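Putative acyl-CoA thioester hydrolase YbhC (Escherichia coli K-12, PDB 3GRH) is a putative acyl-CoA thioester hydrolase of the outer membrane, a lipoprotein related to pectinesterases that neither binds pectin nor has pectinesterase activity. Local coordinates at residues K138-D149 with N207-V218. Numbering follows the deposited sequence.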
ATOM      1  N   LYS A 138      19.060   8.841   6.328  1.00 12.40           N
ATOM      2  CA  LYS A 138      17.619   8.929   6.232  1.00 13.44           C
ATOM      3  C   LYS A 138      17.100   8.089   5.066  1.00 10.81           C
ATOM      4  O   LYS A 138      17.835   7.845   4.109  1.00 10.95           O
ATOM      5  CB  LYS A 138      17.205  10.378   5.937  1.00 15.24           C
ATOM      6  CG  LYS A 138      17.465  11.310   7.128  1.00 20.68           C
ATOM      7  CD  LYS A 138      17.104  12.744   6.858  1.00 20.92           C
ATOM      8  CE  LYS A 138      17.677  13.704   7.890  1.00 23.89           C
ATOM      9  NZ  LYS A 138      19.127  14.060   7.653  1.00 29.27           N
ATOM     10  N   PRO A 139      15.812   7.774   5.076  1.00 11.05           N
ATOM     11  CA  PRO A 139      15.302   7.024   3.898  1.00 11.18           C
ATOM     12  C   PRO A 139      15.408   7.716   2.580  1.00 11.99           C
ATOM     13  O   PRO A 139      15.620   7.064   1.538  1.00 11.31           O
ATOM     14  CB  PRO A 139      13.828   6.733   4.270  1.00 12.13           C
ATOM     15  CG  PRO A 139      13.779   6.838   5.681  1.00 12.92           C
ATOM     16  CD  PRO A 139      14.799   7.835   6.129  1.00 13.26           C
ATOM     17  N   ILE A 140      15.438   9.052   2.598  1.00 11.20           N
ATOM     18  CA  ILE A 140      15.561   9.805   1.346  1.00 13.42           C
ATOM     19  C   ILE A 140      16.921   9.684   0.663  1.00 13.81           C
ATOM     20  O   ILE A 140      17.150  10.134  -0.466  1.00 14.20           O
ATOM     21  CB  ILE A 140      15.138  11.284   1.594  1.00 15.00           C
ATOM     22  CG1 ILE A 140      14.865  11.977   0.241  1.00 18.09           C
ATOM     23  CG2 ILE A 140      16.156  12.007   2.454  1.00 17.22           C
ATOM     24  CD1 ILE A 140      13.560  11.477  -0.510  1.00 19.97           C
ATOM     25  N   ASP A 141      17.896   9.170   1.397  1.00 11.60           N
ATOM     26  CA  ASP A 141      19.249   9.031   0.902  1.00 11.36           C
ATOM     27  C   ASP A 141      19.425   7.943  -0.136  1.00 10.98           C
ATOM     28  O   ASP A 141      20.390   8.037  -0.866  1.00 12.13           O
ATOM     29  CB  ASP A 141      20.161   8.881   2.102  1.00 13.20           C
ATOM     30  CG  ASP A 141      20.267  10.244   2.885  1.00 16.18           C
ATOM     31  OD1 ASP A 141      20.248  11.346   2.224  1.00 19.69           O
ATOM     32  OD2 ASP A 141      20.397  10.279   4.153  1.00 19.24           O
ATOM     33  N   VAL A 142      18.508   6.943  -0.201  1.00  9.30           N
ATOM     34  CA  VAL A 142      18.553   5.906  -1.210  1.00 10.04           C
ATOM     35  C   VAL A 142      17.243   6.097  -1.987  1.00 11.48           C
ATOM     36  O   VAL A 142      16.180   5.875  -1.420  1.00 12.93           O
ATOM     37  CB  VAL A 142      18.649   4.509  -0.583  1.00 11.31           C
ATOM     38  CG1 VAL A 142      18.320   3.439  -1.644  1.00 11.80           C
ATOM     39  CG2 VAL A 142      19.993   4.325   0.067  1.00 13.87           C
ATOM     40  N   LYS A 143      17.314   6.426  -3.264  1.00 11.21           N
ATOM     41  CA  LYS A 143      16.142   6.749  -4.094  1.00 12.86           C
ATOM     42  C   LYS A 143      16.056   5.763  -5.232  1.00 11.17           C
ATOM     43  O   LYS A 143      16.961   5.660  -6.003  1.00 12.93           O
ATOM     44  CB  LYS A 143      16.270   8.117  -4.694  1.00 14.82           C
ATOM     45  CG  LYS A 143      16.317   9.236  -3.663  1.00 17.16           C
ATOM     46  CD  LYS A 143      16.421  10.601  -4.277  1.00 19.51           C
ATOM     47  CE  LYS A 143      16.324  11.778  -3.344  1.00 24.09           C
ATOM     48  NZ  LYS A 143      17.625  12.021  -2.559  1.00 27.13           N
ATOM     49  N   ILE A 144      14.969   5.064  -5.321  1.00  9.76           N
ATOM     50  CA  ILE A 144      14.682   4.121  -6.386  1.00 11.73           C
ATOM     51  C   ILE A 144      13.539   4.696  -7.195  1.00 12.84           C
ATOM     52  O   ILE A 144      12.515   5.068  -6.631  1.00 13.75           O
ATOM     53  CB  ILE A 144      14.206   2.800  -5.788  1.00 11.40           C
ATOM     54  CG1 ILE A 144      15.340   2.172  -4.992  1.00 14.34           C
ATOM     55  CG2 ILE A 144      13.672   1.879  -6.937  1.00 14.41           C
ATOM     56  CD1 ILE A 144      14.801   0.913  -4.232  1.00 17.07           C
ATOM     57  N   GLY A 145      13.718   4.914  -8.485  1.00 11.78           N
ATOM     58  CA  GLY A 145      12.659   5.588  -9.224  1.00 11.30           C
ATOM     59  C   GLY A 145      12.713   5.331 -10.721  1.00 10.37           C
ATOM     60  O   GLY A 145      13.716   4.975 -11.328  1.00 11.68           O
ATOM     61  N   LEU A 146      11.566   5.532 -11.309  1.00 10.47           N
ATOM     62  CA  LEU A 146      11.394   5.537 -12.772  1.00  9.24           C
ATOM     63  C   LEU A 146      10.017   6.223 -13.020  1.00  9.01           C
ATOM     64  O   LEU A 146       9.190   6.232 -12.108  1.00  9.59           O
ATOM     65  CB  LEU A 146      11.382   4.125 -13.385  1.00 10.30           C
ATOM     66  CG  LEU A 146      11.564   3.995 -14.854  1.00 10.05           C
ATOM     67  CD1 LEU A 146      12.967   4.472 -15.239  1.00 11.84           C
ATOM     68  CD2 LEU A 146      11.289   2.553 -15.284  1.00 11.40           C
ATOM     69  N   SER A 147       9.783   6.764 -14.208  1.00  9.74           N
ATOM     70  CA  SER A 147       8.484   7.342 -14.567  1.00  9.32           C
ATOM     71  C   SER A 147       7.748   6.367 -15.428  1.00 10.41           C
ATOM     72  O   SER A 147       8.174   6.066 -16.533  1.00 11.35           O
ATOM     73  CB  SER A 147       8.644   8.643 -15.338  1.00 10.23           C
ATOM     74  OG  SER A 147       9.263   9.621 -14.538  1.00 13.37           O
ATOM     75  N   LEU A 148       6.621   5.842 -14.951  1.00  9.30           N
ATOM     76  CA  LEU A 148       5.794   4.949 -15.726  1.00  9.37           C
ATOM     77  C   LEU A 148       4.325   5.272 -15.511  1.00  8.75           C
ATOM     78  O   LEU A 148       3.884   5.516 -14.392  1.00 10.45           O
ATOM     79  CB  LEU A 148       5.973   3.528 -15.310  1.00 10.41           C
ATOM     80  CG  LEU A 148       7.332   2.906 -15.479  1.00  9.94           C
ATOM     81  CD1 LEU A 148       7.298   1.500 -14.795  1.00 13.79           C
ATOM     82  CD2 LEU A 148       7.826   2.876 -16.968  1.00  9.59           C
ATOM     83  N   ASP A 149       3.591   5.349 -16.576  1.00 10.42           N
ATOM     84  CA  ASP A 149       2.166   5.735 -16.556  1.00 12.40           C
ATOM     85  C   ASP A 149       1.350   4.587 -17.140  1.00 12.19           C
ATOM     86  O   ASP A 149       1.666   4.096 -18.194  1.00 12.88           O
ATOM     87  CB  ASP A 149       1.998   6.969 -17.413  1.00 14.22           C
ATOM     88  CG  ASP A 149       0.576   7.614 -17.399  1.00 15.74           C
ATOM     89  OD1 ASP A 149      -0.492   6.999 -17.143  1.00 22.60           O
ATOM     90  OD2 ASP A 149       0.504   8.859 -17.710  1.00 20.48           O
ATOM     91  N   ASN A 207      14.359   1.726   5.186  1.00  7.51           N
ATOM     92  CA  ASN A 207      15.295   2.818   5.085  1.00  6.86           C
ATOM     93  C   ASN A 207      15.664   3.179   3.666  1.00  6.60           C
ATOM     94  O   ASN A 207      16.809   3.383   3.296  1.00  8.36           O
ATOM     95  CB  ASN A 207      16.550   2.627   5.942  1.00  7.64           C
ATOM     96  CG  ASN A 207      17.310   3.918   6.127  1.00  6.63           C
ATOM     97  OD1 ASN A 207      16.684   5.005   6.341  1.00  8.13           O
ATOM     98  ND2 ASN A 207      18.627   3.819   6.209  1.00  9.86           N
ATOM     99  N   LEU A 208      14.648   3.338   2.818  1.00  6.78           N
ATOM    100  CA  LEU A 208      14.832   3.732   1.438  1.00  7.72           C
ATOM    101  C   LEU A 208      13.592   4.424   0.911  1.00  5.86           C
ATOM    102  O   LEU A 208      12.599   4.497   1.601  1.00  6.30           O
ATOM    103  CB  LEU A 208      15.198   2.597   0.520  1.00 10.04           C
ATOM    104  CG  LEU A 208      14.460   1.315   0.642  1.00  9.60           C
ATOM    105  CD1 LEU A 208      13.122   1.412  -0.052  1.00 10.83           C
ATOM    106  CD2 LEU A 208      15.255   0.202   0.108  1.00 11.72           C
ATOM    107  N   THR A 209      13.712   4.975  -0.289  1.00  6.82           N
ATOM    108  CA  THR A 209      12.649   5.746  -0.940  1.00  7.43           C
ATOM    109  C   THR A 209      12.361   5.089  -2.242  1.00  6.54           C
ATOM    110  O   THR A 209      13.254   4.787  -2.994  1.00  9.43           O
ATOM    111  CB  THR A 209      13.041   7.221  -1.187  1.00  8.51           C
ATOM    112  OG1 THR A 209      13.248   7.788   0.126  1.00 11.16           O
ATOM    113  CG2 THR A 209      11.927   7.996  -1.889  1.00 12.33           C
ATOM    114  N   ILE A 210      11.073   4.916  -2.510  1.00  7.90           N
ATOM    115  CA  ILE A 210      10.618   4.365  -3.821  1.00  7.38           C
ATOM    116  C   ILE A 210       9.633   5.371  -4.414  1.00  8.21           C
ATOM    117  O   ILE A 210       8.729   5.796  -3.743  1.00  8.31           O
ATOM    118  CB  ILE A 210       9.947   3.048  -3.707  1.00  7.95           C
ATOM    119  CG1 ILE A 210      10.918   1.964  -3.200  1.00  9.29           C
ATOM    120  CG2 ILE A 210       9.391   2.671  -5.083  1.00 11.18           C
ATOM    121  CD1 ILE A 210      10.251   0.722  -2.587  1.00 12.60           C
ATOM    122  N   GLU A 211       9.899   5.826  -5.644  1.00  9.42           N
ATOM    123  CA  GLU A 211       9.131   6.948  -6.231  1.00  9.27           C
ATOM    124  C   GLU A 211       8.806   6.564  -7.680  1.00 10.19           C
ATOM    125  O   GLU A 211       9.671   6.148  -8.427  1.00 10.62           O
ATOM    126  CB  GLU A 211       9.937   8.246  -6.159  1.00 10.89           C
ATOM    127  CG  GLU A 211       9.234   9.454  -6.695  1.00 14.99           C
ATOM    128  CD  GLU A 211       9.867  10.777  -6.348  1.00 20.39           C
ATOM    129  OE1 GLU A 211      10.127  10.989  -5.133  1.00 28.07           O
ATOM    130  OE2 GLU A 211      10.030  11.612  -7.266  1.00 29.60           O
ATOM    131  N   ASN A 212       7.556   6.749  -8.054  1.00  8.66           N
ATOM    132  CA  ASN A 212       7.194   6.864  -9.475  1.00  7.34           C
ATOM    133  C   ASN A 212       7.274   8.339  -9.830  1.00  8.40           C
ATOM    134  O   ASN A 212       6.511   9.132  -9.315  1.00  8.14           O
ATOM    135  CB  ASN A 212       5.863   6.215  -9.804  1.00  8.15           C
ATOM    136  CG  ASN A 212       5.651   6.060 -11.254  1.00  7.91           C
ATOM    137  OD1 ASN A 212       5.930   7.010 -11.988  1.00  8.26           O
ATOM    138  ND2 ASN A 212       5.057   4.936 -11.702  1.00  7.77           N
ATOM    139  N   THR A 213       8.294   8.629 -10.603  1.00  8.99           N
ATOM    140  CA  THR A 213       8.751  10.009 -10.799  1.00  9.57           C
ATOM    141  C   THR A 213       7.905  10.683 -11.899  1.00 10.51           C
ATOM    142  O   THR A 213       8.194  11.847 -12.287  1.00 12.19           O
ATOM    143  CB  THR A 213      10.226  10.026 -11.131  1.00  7.51           C
ATOM    144  OG1 THR A 213      10.503   9.179 -12.258  1.00 12.35           O
ATOM    145  CG2 THR A 213      11.073   9.465  -9.998  1.00 11.86           C
ATOM    146  N   LEU A 214       6.828  10.078 -12.357  1.00 10.83           N
ATOM    147  CA  LEU A 214       5.907  10.781 -13.290  1.00 12.07           C
ATOM    148  C   LEU A 214       5.431  12.127 -12.705  1.00 13.10           C
ATOM    149  O   LEU A 214       5.476  13.187 -13.377  1.00 13.04           O
ATOM    150  CB  LEU A 214       4.726   9.894 -13.619  1.00 13.01           C
ATOM    151  CG  LEU A 214       3.809  10.270 -14.754  1.00 13.04           C
ATOM    152  CD1 LEU A 214       4.522   9.996 -16.114  1.00 13.08           C
ATOM    153  CD2 LEU A 214       2.483   9.510 -14.669  1.00 11.00           C
ATOM    154  N   GLY A 215       5.114  12.125 -11.430  1.00 13.64           N
ATOM    155  CA  GLY A 215       4.912  13.338 -10.707  1.00 14.03           C
ATOM    156  C   GLY A 215       4.008  14.321 -11.365  1.00 14.86           C
ATOM    157  O   GLY A 215       2.886  13.979 -11.749  1.00 14.91           O
ATOM    158  N   ASP A 216       4.476  15.571 -11.452  1.00 14.12           N
ATOM    159  CA  ASP A 216       3.638  16.637 -12.001  1.00 15.63           C
ATOM    160  C   ASP A 216       3.893  16.889 -13.502  1.00 15.72           C
ATOM    161  O   ASP A 216       3.569  17.979 -14.079  1.00 16.43           O
ATOM    162  CB  ASP A 216       3.808  17.889 -11.149  1.00 16.75           C
ATOM    163  CG  ASP A 216       3.603  17.642  -9.629  1.00 21.91           C
ATOM    164  OD1 ASP A 216       2.612  16.971  -9.185  1.00 18.39           O
ATOM    165  OD2 ASP A 216       4.455  18.147  -8.849  1.00 27.80           O
ATOM    166  N   SER A 217       4.408  15.879 -14.195  1.00 15.27           N
ATOM    167  CA  SER A 217       4.654  15.963 -15.613  1.00 13.22           C
ATOM    168  C   SER A 217       3.398  15.730 -16.430  1.00 13.58           C
ATOM    169  O   SER A 217       3.377  15.918 -17.654  1.00 13.00           O
ATOM    170  CB  SER A 217       5.768  15.007 -16.071  1.00 13.91           C
ATOM    171  OG  SER A 217       5.341  13.669 -16.055  1.00 10.36           O
ATOM    172  N   VAL A 218       2.338  15.295 -15.750  1.00 12.36           N
ATOM    173  CA  VAL A 218       1.084  15.004 -16.364  1.00 12.32           C
ATOM    174  C   VAL A 218      -0.011  15.826 -15.705  1.00 12.67           C
ATOM    175  O   VAL A 218       0.184  16.429 -14.628  1.00 13.16           O
ATOM    176  CB  VAL A 218       0.778  13.484 -16.266  1.00 11.82           C
ATOM    177  CG1 VAL A 218       1.870  12.730 -16.985  1.00 15.04           C
ATOM    178  CG2 VAL A 218       0.692  13.015 -14.784  1.00 11.61           C
TER
HETATM  179  O   HOH W   1      18.905   5.341   3.237  1.00 16.55           O
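Strands 142-146 and 208-212 are parallel neighbours in successive coils of the right-handed beta-helix of the pectinesterase family, their axes 4.7 Å apart and 18° from parallel. Backbone bonds set the register: Thr209 N to Val142 O, Ile144 N to Thr209 O and Glu211 N to Ile144 O are each 2.9 Å. In the 3-10 turn 139-141, Pro139 O accepts from Thr209 OG1, also at 2.9 Å, from well above the carbonyl plane (C=O...OG1 angle 98°). The same hydroxyl also bonds Asn241 on strand 240-243. Ile144 and Ile210 lie side by side, CD1 of Ile144 4.2 Å from CG1 of Ile210, the stacking of like residues between coils known from beta-helices. At the strand ends, where Thr213 N donates to Leu146 O, the Asn212 side chain adds to this pairing. Its amide reaches Leu148 because chi1 of -167° swings CG away from the backbone N: ND2 donates in the carbonyl plane to Leu148 O at 3.0 Å, while OD1 accepts from Leu148 N and, closing an Asx turn, Leu214 N. ND2 also bonds Val226 O, so three backbone groups besides the turn's own hold this buried amide. Ser147 OG and Thr213 OG1 share a 2.6 Å hydrogen bond.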